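Local coordinates for protein type II restriction enzyme BsoBI (PDB 1DC1) that recognises the double-stranded DNA sequence 5'-CYCGRG-3' as a homodimer and cleaves each strand after the first cytosine, at residues 43-54 against 111-119; 181-189 against 196-204. All coordinates share one frame; numbering follows the deposited sequence.

Contact 1 of 2, residues 43-54 against 111-119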
loop_
_atom_site.group_PDB
_atom_site.type_symbol
_atom_site.label_atom_id
_atom_site.label_comp_id
_atom_site.label_asym_id
_atom_site.label_seq_id
_atom_site.Cartn_x
_atom_site.Cartn_y
_atom_site.Cartn_z
ATOM N N ILE D 43 -9.331 5.149 21.473
ATOM C CA ILE D 43 -8.908 5.177 22.869
ATOM C C ILE D 43 -10.111 4.959 23.807
ATOM O O ILE D 43 -10.016 4.240 24.816
ATOM C CB ILE D 43 -8.199 6.513 23.226
ATOM C CG1 ILE D 43 -6.990 6.743 22.296
ATOM C CG2 ILE D 43 -7.806 6.512 24.751
ATOM C CD1 ILE D 43 -5.904 5.653 22.362
ATOM N N GLU D 44 -11.251 5.556 23.478
ATOM C CA GLU D 44 -12.429 5.386 24.322
ATOM C C GLU D 44 -12.912 3.933 24.269
ATOM O O GLU D 44 -13.330 3.409 25.307
ATOM C CB GLU D 44 -13.555 6.356 23.935
ATOM C CG GLU D 44 -14.573 6.449 25.080
ATOM C CD GLU D 44 -15.747 7.389 24.816
ATOM O OE1 GLU D 44 -15.788 8.011 23.727
ATOM O OE2 GLU D 44 -16.622 7.515 25.710
ATOM N N ARG D 45 -12.857 3.279 23.097
ATOM C CA ARG D 45 -13.249 1.865 23.043
ATOM C C ARG D 45 -12.295 1.016 23.928
ATOM O O ARG D 45 -12.740 0.053 24.556
ATOM C CB ARG D 45 -13.269 1.342 21.593
ATOM C CG ARG D 45 -14.524 1.802 20.804
ATOM C CD ARG D 45 -14.613 1.146 19.393
ATOM N NE ARG D 45 -13.595 1.646 18.455
ATOM C CZ ARG D 45 -13.774 2.687 17.647
ATOM N NH1 ARG D 45 -14.931 3.339 17.652
ATOM N NH2 ARG D 45 -12.793 3.093 16.871
ATOM N N ALA D 46 -11.008 1.378 23.984
ATOM C CA ALA D 46 -10.039 0.689 24.822
ATOM C C ALA D 46 -10.411 0.937 26.306
ATOM O O ALA D 46 -10.371 0.005 27.101
ATOM C CB ALA D 46 -8.621 1.153 24.506
ATOM N N ARG D 47 -10.801 2.169 26.666
ATOM C CA ARG D 47 -11.218 2.474 28.035
ATOM C C ARG D 47 -12.452 1.627 28.378
ATOM O O ARG D 47 -12.568 1.081 29.482
ATOM C CB ARG D 47 -11.588 3.983 28.172
ATOM C CG ARG D 47 -10.459 5.017 28.061
ATOM C CD ARG D 47 -9.614 5.143 29.318
ATOM N NE ARG D 47 -8.545 6.147 29.209
ATOM C CZ ARG D 47 -7.600 6.383 30.126
ATOM N NH1 ARG D 47 -7.549 5.701 31.252
ATOM N NH2 ARG D 47 -6.701 7.341 29.939
ATOM N N ALA D 48 -13.392 1.539 27.444
ATOM C CA ALA D 48 -14.602 0.781 27.668
ATOM C C ALA D 48 -14.296 -0.694 27.796
ATOM O O ALA D 48 -14.899 -1.385 28.634
ATOM C CB ALA D 48 -15.566 1.021 26.545
ATOM N N LEU D 49 -13.363 -1.192 26.979
ATOM C CA LEU D 49 -12.969 -2.611 27.045
ATOM C C LEU D 49 -12.378 -2.911 28.409
ATOM O O LEU D 49 -12.670 -3.939 28.981
ATOM C CB LEU D 49 -11.925 -3.006 25.964
ATOM C CG LEU D 49 -11.305 -4.447 25.967
ATOM C CD1 LEU D 49 -12.355 -5.567 25.692
ATOM C CD2 LEU D 49 -10.178 -4.496 24.920
ATOM N N LYS D 50 -11.556 -2.027 28.938
ATOM C CA LYS D 50 -10.986 -2.296 30.237
ATOM C C LYS D 50 -12.081 -2.398 31.330
ATOM O O LYS D 50 -12.002 -3.254 32.225
ATOM C CB LYS D 50 -9.972 -1.209 30.622
ATOM C CG LYS D 50 -9.210 -1.510 31.903
ATOM C CD LYS D 50 -8.220 -0.441 32.185
ATOM C CE LYS D 50 -7.431 -0.702 33.472
ATOM N NZ LYS D 50 -6.144 0.054 33.439
ATOM N N VAL D 51 -13.082 -1.525 31.265
ATOM C CA VAL D 51 -14.157 -1.545 32.242
ATOM C C VAL D 51 -14.864 -2.899 32.135
ATOM O O VAL D 51 -15.110 -3.553 33.145
ATOM C CB VAL D 51 -15.177 -0.409 31.975
ATOM C CG1 VAL D 51 -16.475 -0.707 32.736
ATOM C CG2 VAL D 51 -14.574 0.955 32.364
ATOM N N ALA D 52 -15.163 -3.337 30.920
ATOM C CA ALA D 52 -15.856 -4.612 30.712
ATOM C C ALA D 52 -15.021 -5.818 31.093
ATOM O O ALA D 52 -15.492 -6.735 31.741
ATOM C CB ALA D 52 -16.258 -4.735 29.259
ATOM N N ALA D 53 -13.767 -5.802 30.693
ATOM C CA ALA D 53 -12.894 -6.911 30.954
ATOM C C ALA D 53 -12.507 -7.032 32.396
ATOM O O ALA D 53 -12.176 -8.136 32.857
ATOM C CB ALA D 53 -11.649 -6.791 30.119
ATOM N N SER D 54 -12.519 -5.909 33.111
ATOM C CA SER D 54 -12.093 -5.916 34.495
ATOM C C SER D 54 -12.922 -6.770 35.456
ATOM O O SER D 54 -12.457 -7.065 36.579
ATOM C CB SER D 54 -11.946 -4.498 34.997
ATOM O OG SER D 54 -10.757 -3.925 34.477
ATOM N N ILE D 111 -4.991 -7.520 32.668
ATOM C CA ILE D 111 -5.983 -6.631 32.037
ATOM C C ILE D 111 -5.244 -5.629 31.157
ATOM O O ILE D 111 -5.567 -5.492 29.985
ATOM C CB ILE D 111 -6.890 -5.848 33.079
ATOM C CG1 ILE D 111 -7.807 -6.822 33.861
ATOM C CG2 ILE D 111 -7.747 -4.793 32.333
ATOM C CD1 ILE D 111 -8.745 -7.678 32.968
ATOM N N ASP D 112 -4.228 -4.958 31.681
ATOM C CA ASP D 112 -3.532 -4.015 30.816
ATOM C C ASP D 112 -2.814 -4.757 29.691
ATOM O O ASP D 112 -2.670 -4.199 28.624
ATOM C CB ASP D 112 -2.552 -3.141 31.591
ATOM C CG ASP D 112 -3.211 -1.927 32.246
ATOM O OD1 ASP D 112 -4.420 -1.643 32.068
ATOM O OD2 ASP D 112 -2.483 -1.248 32.963
ATOM N N GLU D 113 -2.345 -5.990 29.923
ATOM C CA GLU D 113 -1.723 -6.765 28.843
ATOM C C GLU D 113 -2.759 -6.824 27.681
ATOM O O GLU D 113 -2.428 -6.587 26.514
ATOM C CB GLU D 113 -1.371 -8.199 29.299
ATOM C CG GLU D 113 -0.634 -9.023 28.218
ATOM C CD GLU D 113 0.777 -8.488 27.884
ATOM O OE1 GLU D 113 1.352 -7.761 28.722
ATOM O OE2 GLU D 113 1.337 -8.790 26.790
ATOM N N LEU D 114 -4.007 -7.134 28.007
ATOM C CA LEU D 114 -5.073 -7.224 27.008
ATOM C C LEU D 114 -5.335 -5.891 26.312
ATOM O O LEU D 114 -5.411 -5.816 25.068
ATOM C CB LEU D 114 -6.370 -7.667 27.683
ATOM C CG LEU D 114 -7.636 -7.680 26.815
ATOM C CD1 LEU D 114 -7.416 -8.465 25.496
ATOM C CD2 LEU D 114 -8.760 -8.319 27.662
ATOM N N ILE D 115 -5.509 -4.839 27.124
ATOM C CA ILE D 115 -5.788 -3.485 26.594
ATOM C C ILE D 115 -4.646 -2.965 25.699
ATOM O O ILE D 115 -4.904 -2.390 24.655
ATOM C CB ILE D 115 -6.076 -2.404 27.738
ATOM C CG1 ILE D 115 -7.186 -2.884 28.725
ATOM C CG2 ILE D 115 -6.500 -1.112 27.100
ATOM C CD1 ILE D 115 -8.430 -3.479 28.095
ATOM N N PHE D 116 -3.399 -3.165 26.124
ATOM C CA PHE D 116 -2.211 -2.758 25.382
ATOM C C PHE D 116 -2.179 -3.517 24.033
ATOM O O PHE D 116 -1.885 -2.913 22.999
ATOM C CB PHE D 116 -0.925 -3.092 26.170
ATOM C CG PHE D 116 -0.679 -2.210 27.375
ATOM C CD1 PHE D 116 -1.513 -1.115 27.675
ATOM C CD2 PHE D 116 0.391 -2.472 28.215
ATOM C CE1 PHE D 116 -1.280 -0.293 28.812
ATOM C CE2 PHE D 116 0.636 -1.658 29.349
ATOM C CZ PHE D 116 -0.196 -0.579 29.644
ATOM N N ARG D 117 -2.473 -4.829 24.041
ATOM C CA ARG D 117 -2.466 -5.589 22.792
ATOM C C ARG D 117 -3.612 -5.201 21.899
ATOM O O ARG D 117 -3.450 -5.098 20.686
ATOM C CB ARG D 117 -2.454 -7.080 23.062
ATOM C CG ARG D 117 -1.026 -7.477 23.414
ATOM C CD ARG D 117 -0.770 -8.918 23.988
ATOM N NE ARG D 117 0.693 -9.050 24.129
ATOM C CZ ARG D 117 1.518 -9.354 23.127
ATOM N NH1 ARG D 117 1.044 -9.584 21.900
ATOM N NH2 ARG D 117 2.819 -9.344 23.340
ATOM N N TYR D 118 -4.769 -4.965 22.504
ATOM C CA TYR D 118 -5.936 -4.559 21.741
ATOM C C TYR D 118 -5.620 -3.209 20.982
ATOM O O TYR D 118 -5.929 -3.077 19.799
ATOM C CB TYR D 118 -7.113 -4.436 22.715
ATOM C CG TYR D 118 -8.280 -3.757 22.112
ATOM C CD1 TYR D 118 -9.158 -4.455 21.290
ATOM C CD2 TYR D 118 -8.503 -2.382 22.341
ATOM C CE1 TYR D 118 -10.251 -3.795 20.708
ATOM C CE2 TYR D 118 -9.577 -1.737 21.775
ATOM C CZ TYR D 118 -10.445 -2.433 20.973
ATOM O OH TYR D 118 -11.542 -1.778 20.482
ATOM N N LEU D 119 -4.960 -2.254 21.654
ATOM C CA LEU D 119 -4.605 -0.951 21.058
ATOM C C LEU D 119 -3.490 -1.075 20.014
ATOM O O LEU D 119 -3.539 -0.470 18.944
ATOM C CB LEU D 119 -4.167 0.051 22.157
ATOM C CG LEU D 119 -5.295 0.693 23.002
ATOM C CD1 LEU D 119 -4.735 1.250 24.337
ATOM C CD2 LEU D 119 -5.982 1.795 22.169
HETATM O O HOH W 1 -10.727 0.607 18.994
#
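Leu49 lays its CD2 methyl over one face of the Tyr118 ring, a CH-pi contact 3.8 Å from the ring centroid and 22° off the normal. Its CG sits 3.7 Å from Ile115 CD1, a methyl that also reaches in against the backbone of Lys50. Ala46 brings CB to 3.6 Å from Leu119 CD2, and Ala53 CB faces Ile111 CD1 and Leu114 CD2 more loosely. The nearly antiparallel segments, with axes 9.9 Å apart, thus mesh with Leu49 against Ile115 and Tyr118, and alanines facing Leu119, Leu114 and Ile111. Beside this core, one water links Arg45 NE to Tyr118 OH. Along one flank Lys50, its CG anti to the backbone N (chi1 -173°) and its chain extended, runs past Ile111, CG lying 3.6 Å from Ile111 CG2, and sets NZ 2.8 Å from Asp112 OD1 on the syn side of the carboxylate. An alanine in place of Lys50 would probably cost Asp112 its close partner and uncover the Ile111 methyl. Arg47 and Glu113 form reciprocal salt bridges with the second subunit, placing this packing at the dimer interface: apolar interlocking joins the helices, and charge pairing borders it.

Contact 2 of 2, residues 181-189 against 196-204; sequences ETFAKGISW and RTLMYNITV
The beta hairpin of strands 184-191 and 194-199, part of the central mixed sheet of this PD-(D/E)XK-clan nuclease, pairs Trp189 with Arg196 and Ile187 with Leu198 as antiparallel hydrogen-bonded pairs. Arg196 N gives a nearly straight bond of 2.7 Å to Trp189 O, and Leu198 N one of 2.8 Å to Ile187 O, each answered by a bond in the reverse direction. On the sheet face bearing Trp189 and Leu198, the indole is folded back over its neighbour: with CG wedged between the backbone N and the carbonyl carbon (chi1 62°), one ring face meets Arg196 CB, 3.7 Å from the centroid of the five-membered ring. Leu198 CB approaches the far end of the indole obliquely, 4.0 Å from Trp189 CZ3. The polar ends of Trp189 and Arg196 turn to the C terminus, Trp189 NE1 bonding Ile321 O and Arg196 NE the terminal carboxylate of Ile323. On the other face Ser188 OG lies 3.1 Å from Thr197 OG1 and equally close to Arg196 O, while Thr197 OG1 also bonds Cys218 O. Gly186 faces Met199 here; a CB on it would collide with Leu198 O and Met199 SD. Beyond Gly186 and Met199, Tyr200 N bonds Lys185 O at 3.1 Å, and the lysine chain, bent at chi2 and chi4, passes Met199 CE and Ile202 CD1 to put NZ 2.9 Å from Tyr200 O. Asn201 and Ile202 form a G1 beta bulge against strand 209-211, and the Asn201 side chain lies close to Asp212, a predicted magnesium ligand. The lysine ammonium therefore ties the corner of the chain at 200-201, beside the probable metal site, to Lys185, mainly through Tyr200 O, with Asn201 O a weak second acceptor.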
loop_
_atom_site.group_PDB
_atom_site.type_symbol
_atom_site.label_atom_id
_atom_site.label_comp_id
_atom_site.label_asym_id
_atom_site.label_seq_id
_atom_site.Cartn_x
_atom_site.Cartn_y
_atom_site.Cartn_z
ATOM N N GLU D 181 -19.266 19.493 -1.579
ATOM C CA GLU D 181 -18.292 18.502 -2.019
ATOM C C GLU D 181 -18.072 17.338 -1.019
ATOM O O GLU D 181 -17.623 16.237 -1.375
ATOM C CB GLU D 181 -17.021 19.240 -2.349
ATOM C CG GLU D 181 -16.303 19.789 -1.150
ATOM C CD GLU D 181 -16.781 21.171 -0.728
ATOM O OE1 GLU D 181 -17.743 21.707 -1.314
ATOM O OE2 GLU D 181 -16.178 21.716 0.225
ATOM N N THR D 182 -18.429 17.587 0.233
ATOM C CA THR D 182 -18.329 16.593 1.291
ATOM C C THR D 182 -19.197 15.394 1.006
ATOM O O THR D 182 -18.907 14.281 1.441
ATOM C CB THR D 182 -18.809 17.165 2.650
ATOM O OG1 THR D 182 -17.948 18.232 3.051
ATOM C CG2 THR D 182 -18.793 16.078 3.684
ATOM N N PHE D 183 -20.287 15.620 0.289
ATOM C CA PHE D 183 -21.221 14.535 0.006
ATOM C C PHE D 183 -21.595 14.297 -1.422
ATOM O O PHE D 183 -22.601 13.660 -1.693
ATOM C CB PHE D 183 -22.500 14.765 0.773
ATOM C CG PHE D 183 -22.318 14.671 2.232
ATOM C CD1 PHE D 183 -21.878 13.469 2.798
ATOM C CD2 PHE D 183 -22.582 15.767 3.035
ATOM C CE1 PHE D 183 -21.706 13.346 4.147
ATOM C CE2 PHE D 183 -22.419 15.674 4.386
ATOM C CZ PHE D 183 -21.976 14.447 4.955
ATOM N N ALA D 184 -20.799 14.818 -2.336
ATOM C CA ALA D 184 -21.097 14.640 -3.725
ATOM C C ALA D 184 -20.377 13.457 -4.362
ATOM O O ALA D 184 -19.136 13.394 -4.396
ATOM C CB ALA D 184 -20.808 15.927 -4.510
ATOM N N LYS D 185 -21.209 12.545 -4.882
ATOM C CA LYS D 185 -20.816 11.336 -5.600
ATOM C C LYS D 185 -20.670 11.698 -7.089
ATOM O O LYS D 185 -19.924 11.074 -7.825
ATOM C CB LYS D 185 -21.921 10.264 -5.368
ATOM C CG LYS D 185 -22.012 9.078 -6.343
ATOM C CD LYS D 185 -20.700 8.304 -6.425
ATOM C CE LYS D 185 -20.805 7.090 -7.339
ATOM N NZ LYS D 185 -19.897 6.014 -6.831
ATOM N N GLY D 186 -21.381 12.736 -7.521
ATOM C CA GLY D 186 -21.330 13.151 -8.915
ATOM C C GLY D 186 -21.852 14.574 -9.076
ATOM O O GLY D 186 -22.531 15.094 -8.186
ATOM N N ILE D 187 -21.536 15.201 -10.204
ATOM C CA ILE D 187 -21.952 16.578 -10.483
ATOM C C ILE D 187 -22.328 16.560 -11.945
ATOM O O ILE D 187 -21.676 15.869 -12.755
ATOM C CB ILE D 187 -20.786 17.577 -10.271
ATOM C CG1 ILE D 187 -20.344 17.538 -8.796
ATOM C CG2 ILE D 187 -21.155 19.002 -10.797
ATOM C CD1 ILE D 187 -21.335 18.146 -7.834
ATOM N N SER D 188 -23.374 17.296 -12.285
ATOM C CA SER D 188 -23.817 17.326 -13.662
ATOM C C SER D 188 -24.110 18.742 -14.134
ATOM O O SER D 188 -24.712 19.511 -13.412
ATOM C CB SER D 188 -25.055 16.455 -13.772
ATOM O OG SER D 188 -25.412 16.325 -15.129
ATOM N N TRP D 189 -23.714 19.090 -15.348
ATOM C CA TRP D 189 -23.970 20.433 -15.890
ATOM C C TRP D 189 -24.193 20.397 -17.419
ATOM O O TRP D 189 -24.141 19.337 -18.081
ATOM C CB TRP D 189 -22.792 21.382 -15.621
ATOM C CG TRP D 189 -21.502 20.929 -16.297
ATOM C CD1 TRP D 189 -20.987 21.345 -17.519
ATOM C CD2 TRP D 189 -20.551 19.959 -15.764
ATOM N NE1 TRP D 189 -19.777 20.694 -17.754
ATOM C CE2 TRP D 189 -19.490 19.846 -16.707
ATOM C CE3 TRP D 189 -20.504 19.185 -14.582
ATOM C CZ2 TRP D 189 -18.380 18.973 -16.490
ATOM C CZ3 TRP D 189 -19.404 18.327 -14.364
ATOM C CH2 TRP D 189 -18.368 18.227 -15.302
ATOM N N ARG D 196 -23.168 17.184 -19.413
ATOM C CA ARG D 196 -22.003 16.501 -18.909
ATOM C C ARG D 196 -22.269 15.989 -17.510
ATOM O O ARG D 196 -22.792 16.728 -16.691
ATOM C CB ARG D 196 -20.799 17.479 -18.896
ATOM C CG ARG D 196 -20.533 18.190 -20.232
ATOM C CD ARG D 196 -19.896 17.209 -21.183
ATOM N NE ARG D 196 -19.474 17.689 -22.506
ATOM C CZ ARG D 196 -20.030 17.266 -23.643
ATOM N NH1 ARG D 196 -21.017 16.390 -23.588
ATOM N NH2 ARG D 196 -19.533 17.615 -24.822
ATOM N N THR D 197 -21.906 14.729 -17.239
ATOM C CA THR D 197 -22.088 14.135 -15.910
ATOM C C THR D 197 -20.770 13.490 -15.399
ATOM O O THR D 197 -20.213 12.528 -15.994
ATOM C CB THR D 197 -23.244 13.083 -15.936
ATOM O OG1 THR D 197 -24.439 13.708 -16.414
ATOM C CG2 THR D 197 -23.518 12.493 -14.538
ATOM N N LEU D 198 -20.268 14.051 -14.304
ATOM C CA LEU D 198 -19.063 13.541 -13.671
ATOM C C LEU D 198 -19.465 12.619 -12.498
ATOM O O LEU D 198 -20.333 12.947 -11.670
ATOM C CB LEU D 198 -18.197 14.700 -13.159
ATOM C CG LEU D 198 -16.967 14.298 -12.320
ATOM C CD1 LEU D 198 -15.772 14.308 -13.212
ATOM C CD2 LEU D 198 -16.768 15.284 -11.160
ATOM N N MET D 199 -18.852 11.445 -12.442
ATOM C CA MET D 199 -19.127 10.518 -11.354
ATOM C C MET D 199 -17.793 10.014 -10.822
ATOM O O MET D 199 -16.848 9.883 -11.572
ATOM C CB MET D 199 -19.897 9.301 -11.853
ATOM C CG MET D 199 -21.279 9.591 -12.395
ATOM S SD MET D 199 -22.547 9.643 -11.165
ATOM C CE MET D 199 -22.479 8.039 -10.329
ATOM N N TYR D 200 -17.741 9.720 -9.535
ATOM C CA TYR D 200 -16.531 9.182 -8.940
ATOM C C TYR D 200 -16.659 7.681 -8.633
ATOM O O TYR D 200 -17.742 7.193 -8.317
ATOM C CB TYR D 200 -16.240 9.929 -7.648
ATOM C CG TYR D 200 -15.843 11.366 -7.866
ATOM C CD1 TYR D 200 -14.549 11.684 -8.284
ATOM C CD2 TYR D 200 -16.729 12.419 -7.573
ATOM C CE1 TYR D 200 -14.126 13.000 -8.388
ATOM C CE2 TYR D 200 -16.311 13.750 -7.675
ATOM C CZ TYR D 200 -14.992 14.015 -8.078
ATOM O OH TYR D 200 -14.481 15.297 -8.101
ATOM N N ASN D 201 -15.565 6.955 -8.753
ATOM C CA ASN D 201 -15.535 5.555 -8.394
ATOM C C ASN D 201 -16.635 4.685 -8.976
ATOM O O ASN D 201 -17.441 4.083 -8.272
ATOM C CB ASN D 201 -15.504 5.480 -6.863
ATOM C CG ASN D 201 -14.404 6.351 -6.271
ATOM O OD1 ASN D 201 -13.217 6.248 -6.639
ATOM N ND2 ASN D 201 -14.788 7.210 -5.351
ATOM N N ILE D 202 -16.608 4.589 -10.275
ATOM C CA ILE D 202 -17.577 3.875 -11.051
ATOM C C ILE D 202 -16.932 2.649 -11.663
ATOM O O ILE D 202 -15.784 2.701 -12.134
ATOM C CB ILE D 202 -18.011 4.819 -12.230
ATOM C CG1 ILE D 202 -18.856 5.963 -11.724
ATOM C CG2 ILE D 202 -18.817 4.104 -13.247
ATOM C CD1 ILE D 202 -19.511 5.679 -10.439
ATOM N N THR D 203 -17.679 1.550 -11.703
ATOM C CA THR D 203 -17.181 0.351 -12.368
ATOM C C THR D 203 -17.375 0.603 -13.859
ATOM O O THR D 203 -18.481 0.912 -14.287
ATOM C CB THR D 203 -17.970 -0.889 -12.019
ATOM O OG1 THR D 203 -17.848 -1.139 -10.616
ATOM C CG2 THR D 203 -17.407 -2.102 -12.827
ATOM N N VAL D 204 -16.314 0.495 -14.641
ATOM C CA VAL D 204 -16.426 0.732 -16.067
ATOM C C VAL D 204 -16.494 -0.624 -16.738
ATOM O O VAL D 204 -15.528 -1.400 -16.765
ATOM C CB VAL D 204 -15.243 1.535 -16.563
ATOM C CG1 VAL D 204 -15.326 1.741 -18.083
ATOM C CG2 VAL D 204 -15.238 2.852 -15.853
#

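From the N terminus, helix 21-53 reaches contact 1 at its C-terminal end. The chain then passes through helices 69-75 and 88-103 before the start of helix 110-152 returns to close that loop of 56 intervening residues. Helix 110-152 next runs back toward the sheet, where its later part packs on Glu181 and Tyr200 of contact 2. Contact 2 is a far shorter closure, a hairpin with six residues between its segments. The two follow in series, neither nested nor crossed, with centres about 41 Å apart on opposite sides of the chain's centre. Contact 1 joins helices at the dimer interface; contact 2 joins neighbouring sheet strands near the predicted magnesium site.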